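Local coordinates for hypothetical 19.5 KDA protein IN emre-rus intergenic region (Escherichia coli, PDB 1FUX) that is of unestablished function but belongs to the phosphatidylethanolamine-binding protein family, as a periplasmic homodimer related to a Raf kinase inhibitor protein, at residues A[34-39]-A[122-127]. Residues are numbered along the deposited sequence; the frame is centred on the assembly and turned at random.
Sequences PSLTWS and FKVWAL
Val-124 meets Trp-38 with one methyl and Leu-36 with the other, and its side chain, followed outward from CB, provides two of the three side-chain contacts between the segments. CB leaves the backbone toward 34-39 and divides into two methyls. Val-124 CG1 lies anti to the backbone N (chi1 -173°), which lifts it under the indole: it is 3.9 Å from Trp-38 CD2 and 4.2 Å from the centroid of the six-membered ring, 22° off the ring normal. Those values define a CH-pi contact over a face, displaced toward the rim on the side of the ring fusion. Val-124 CG2, beside the backbone N, is turned to the neighbouring partner, with Leu-36 CD1 4.5 Å away, a loose apolar touch; it also grazes Trp-38 CE3 at 4.2 Å.

Toward the start of each segment, Pro-34 and Phe-122 approach from opposite directions. Pro-34 CG reaches Phe-122 CE2 at 3.3 Å and Pro-34 CD follows at 3.5 Å from the same carbon, a tight apolar meeting in which the pyrrolidine comes obliquely to the phenyl ring.

No hydrogen bond links the segments, and the nearest CA atoms, those of Trp-38 and Val-124, are 7.7 Å apart; with these side chains directed toward each other from strands of different sheets, this is consistent with face-to-face packing of sheets in the beta fold of the phosphatidylethanolamine-binding family. Strand 36-39 runs between 4-6 and 77-78, whereas 118-127 lies between 47-54 and 151-161 in the larger antiparallel sheet; Phe-48 and Val-50 of 47-54 and Ile-157 of 151-161 extend the same buried apolar layer.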
ATOM      1  N   PRO A  34      12.039  15.097   8.080  1.00 13.52           N
ATOM      2  CA  PRO A  34      12.272  16.550   8.149  1.00 13.33           C
ATOM      3  C   PRO A  34      11.242  17.282   8.973  1.00 14.51           C
ATOM      4  O   PRO A  34      10.088  16.856   9.164  1.00 15.72           O
ATOM      5  CB  PRO A  34      12.177  16.896   6.653  1.00 12.24           C
ATOM      6  CG  PRO A  34      11.033  16.021   6.207  1.00 11.13           C
ATOM      7  CD  PRO A  34      11.407  14.659   6.798  1.00 12.08           C
ATOM      8  N   SER A  35      11.615  18.483   9.494  1.00 14.41           N
ATOM      9  CA  SER A  35      10.649  19.281  10.222  1.00 16.11           C
ATOM     10  C   SER A  35       9.625  19.823   9.207  1.00 13.22           C
ATOM     11  O   SER A  35       9.894  19.909   8.024  1.00 14.67           O
ATOM     12  CB  SER A  35      11.247  20.502  10.955  1.00 16.27           C
ATOM     13  OG  SER A  35      11.790  21.393   9.979  1.00 18.43           O
ATOM     14  N   LEU A  36       8.472  20.195   9.699  1.00 15.51           N
ATOM     15  CA  LEU A  36       7.353  20.767   8.949  1.00 14.09           C
ATOM     16  C   LEU A  36       6.611  21.755   9.858  1.00 14.46           C
ATOM     17  O   LEU A  36       6.313  21.483  11.021  1.00 13.77           O
ATOM     18  CB  LEU A  36       6.306  19.694   8.529  1.00 14.86           C
ATOM     19  CG  LEU A  36       6.876  18.609   7.590  1.00 15.40           C
ATOM     20  CD1 LEU A  36       5.964  17.375   7.491  1.00 16.76           C
ATOM     21  CD2 LEU A  36       7.145  19.143   6.189  1.00 13.59           C
ATOM     22  N   THR A  37       6.310  22.934   9.302  1.00 14.94           N
ATOM     23  CA  THR A  37       5.542  23.907  10.085  1.00 15.58           C
ATOM     24  C   THR A  37       4.354  24.376   9.175  1.00 13.75           C
ATOM     25  O   THR A  37       4.670  24.870   8.105  1.00 16.27           O
ATOM     26  CB  THR A  37       6.374  25.171  10.395  1.00 19.10           C
ATOM     27  OG1 THR A  37       7.615  24.761  10.998  1.00 20.87           O
ATOM     28  CG2 THR A  37       5.614  26.111  11.341  1.00 16.57           C
ATOM     29  N   TRP A  38       3.190  24.237   9.681  1.00 14.27           N
ATOM     30  CA  TRP A  38       2.042  24.670   8.861  1.00 18.99           C
ATOM     31  C   TRP A  38       1.337  25.894   9.420  1.00 19.24           C
ATOM     32  O   TRP A  38       1.323  26.161  10.634  1.00 22.20           O
ATOM     33  CB  TRP A  38       1.107  23.481   8.712  1.00 15.76           C
ATOM     34  CG  TRP A  38       0.679  22.738   9.918  1.00 14.53           C
ATOM     35  CD1 TRP A  38      -0.451  22.922  10.640  1.00 15.12           C
ATOM     36  CD2 TRP A  38       1.345  21.614  10.545  1.00 15.34           C
ATOM     37  NE1 TRP A  38      -0.573  22.010  11.650  1.00 16.17           N
ATOM     38  CE2 TRP A  38       0.549  21.184  11.600  1.00 16.16           C
ATOM     39  CE3 TRP A  38       2.552  20.930  10.274  1.00 16.60           C
ATOM     40  CZ2 TRP A  38       0.861  20.111  12.458  1.00 16.35           C
ATOM     41  CZ3 TRP A  38       2.865  19.860  11.124  1.00 14.53           C
ATOM     42  CH2 TRP A  38       2.043  19.452  12.201  1.00 14.71           C
ATOM     43  N   SER A  39       0.619  26.548   8.513  1.00 20.21           N
ATOM     44  CA  SER A  39      -0.109  27.762   8.881  1.00 21.58           C
ATOM     45  C   SER A  39      -1.342  27.898   8.004  1.00 24.11           C
ATOM     46  O   SER A  39      -1.603  27.102   7.085  1.00 21.57           O
ATOM     47  CB  SER A  39       0.796  28.980   8.682  1.00 20.98           C
ATOM     48  OG  SER A  39       0.897  29.220   7.260  1.00 22.46           O
ATOM     49  N   PHE A 122       5.247  15.168   0.576  1.00 13.66           N
ATOM     50  CA  PHE A 122       5.145  15.371   2.019  1.00 12.27           C
ATOM     51  C   PHE A 122       3.899  16.247   2.160  1.00 15.37           C
ATOM     52  O   PHE A 122       3.916  17.421   1.760  1.00 16.48           O
ATOM     53  CB  PHE A 122       6.347  16.108   2.629  1.00 14.23           C
ATOM     54  CG  PHE A 122       7.580  15.255   2.781  1.00 12.87           C
ATOM     55  CD1 PHE A 122       8.312  14.829   1.668  1.00 14.70           C
ATOM     56  CD2 PHE A 122       7.972  14.907   4.055  1.00 14.84           C
ATOM     57  CE1 PHE A 122       9.439  14.027   1.873  1.00 14.64           C
ATOM     58  CE2 PHE A 122       9.092  14.107   4.264  1.00 12.46           C
ATOM     59  CZ  PHE A 122       9.817  13.703   3.150  1.00 13.28           C
ATOM     60  N   LYS A 123       2.862  15.689   2.758  1.00 15.37           N
ATOM     61  CA  LYS A 123       1.584  16.376   2.804  1.00 17.08           C
ATOM     62  C   LYS A 123       0.998  16.491   4.190  1.00 16.19           C
ATOM     63  O   LYS A 123       0.952  15.559   4.991  1.00 15.56           O
ATOM     64  CB  LYS A 123       0.653  15.509   1.908  1.00 15.74           C
ATOM     65  CG  LYS A 123      -0.817  15.963   1.800  1.00 20.38           C
ATOM     66  CD  LYS A 123      -1.286  15.280   0.495  1.00 22.29           C
ATOM     67  CE  LYS A 123      -2.779  15.318   0.279  1.00 27.37           C
ATOM     68  NZ  LYS A 123      -3.137  14.407  -0.873  1.00 27.08           N
ATOM     69  N   VAL A 124       0.573  17.731   4.563  1.00 14.47           N
ATOM     70  CA  VAL A 124      -0.086  17.909   5.828  1.00 14.39           C
ATOM     71  C   VAL A 124      -1.590  18.062   5.602  1.00 14.61           C
ATOM     72  O   VAL A 124      -1.997  18.756   4.664  1.00 16.36           O
ATOM     73  CB  VAL A 124       0.426  19.217   6.542  1.00 17.42           C
ATOM     74  CG1 VAL A 124      -0.195  19.193   7.924  1.00 16.29           C
ATOM     75  CG2 VAL A 124       1.946  19.153   6.571  1.00 18.84           C
ATOM     76  N   TRP A 125      -2.409  17.459   6.413  1.00 15.20           N
ATOM     77  CA  TRP A 125      -3.843  17.425   6.358  1.00 17.55           C
ATOM     78  C   TRP A 125      -4.491  18.087   7.574  1.00 16.97           C
ATOM     79  O   TRP A 125      -4.133  17.745   8.699  1.00 20.23           O
ATOM     80  CB  TRP A 125      -4.416  15.990   6.372  1.00 17.49           C
ATOM     81  CG  TRP A 125      -3.791  15.073   5.364  1.00 19.03           C
ATOM     82  CD1 TRP A 125      -2.477  14.681   5.300  1.00 17.21           C
ATOM     83  CD2 TRP A 125      -4.461  14.370   4.302  1.00 18.49           C
ATOM     84  NE1 TRP A 125      -2.263  13.822   4.234  1.00 16.36           N
ATOM     85  CE2 TRP A 125      -3.482  13.585   3.646  1.00 18.86           C
ATOM     86  CE3 TRP A 125      -5.796  14.336   3.887  1.00 17.93           C
ATOM     87  CZ2 TRP A 125      -3.821  12.772   2.568  1.00 20.29           C
ATOM     88  CZ3 TRP A 125      -6.113  13.539   2.801  1.00 19.56           C
ATOM     89  CH2 TRP A 125      -5.138  12.770   2.180  1.00 19.73           C
ATOM     90  N   ALA A 126      -5.466  18.939   7.316  1.00 17.84           N
ATOM     91  CA  ALA A 126      -6.296  19.571   8.331  1.00 19.35           C
ATOM     92  C   ALA A 126      -7.602  18.768   8.327  1.00 21.06           C
ATOM     93  O   ALA A 126      -8.264  18.695   7.274  1.00 21.24           O
ATOM     94  CB  ALA A 126      -6.658  21.020   8.064  1.00 19.98           C
ATOM     95  N   LEU A 127      -7.927  18.123   9.422  1.00 19.63           N
ATOM     96  CA  LEU A 127      -9.106  17.271   9.424  1.00 23.54           C
ATOM     97  C   LEU A 127     -10.235  17.794  10.311  1.00 27.14           C
ATOM     98  O   LEU A 127     -10.012  18.394  11.377  1.00 26.06           O
ATOM     99  CB  LEU A 127      -8.692  15.888   9.907  1.00 22.18           C
ATOM    100  CG  LEU A 127      -7.451  15.298   9.204  1.00 23.60           C
ATOM    101  CD1 LEU A 127      -6.928  14.123  10.009  1.00 23.02           C
ATOM    102  CD2 LEU A 127      -7.759  14.944   7.766  1.00 22.31           C
TER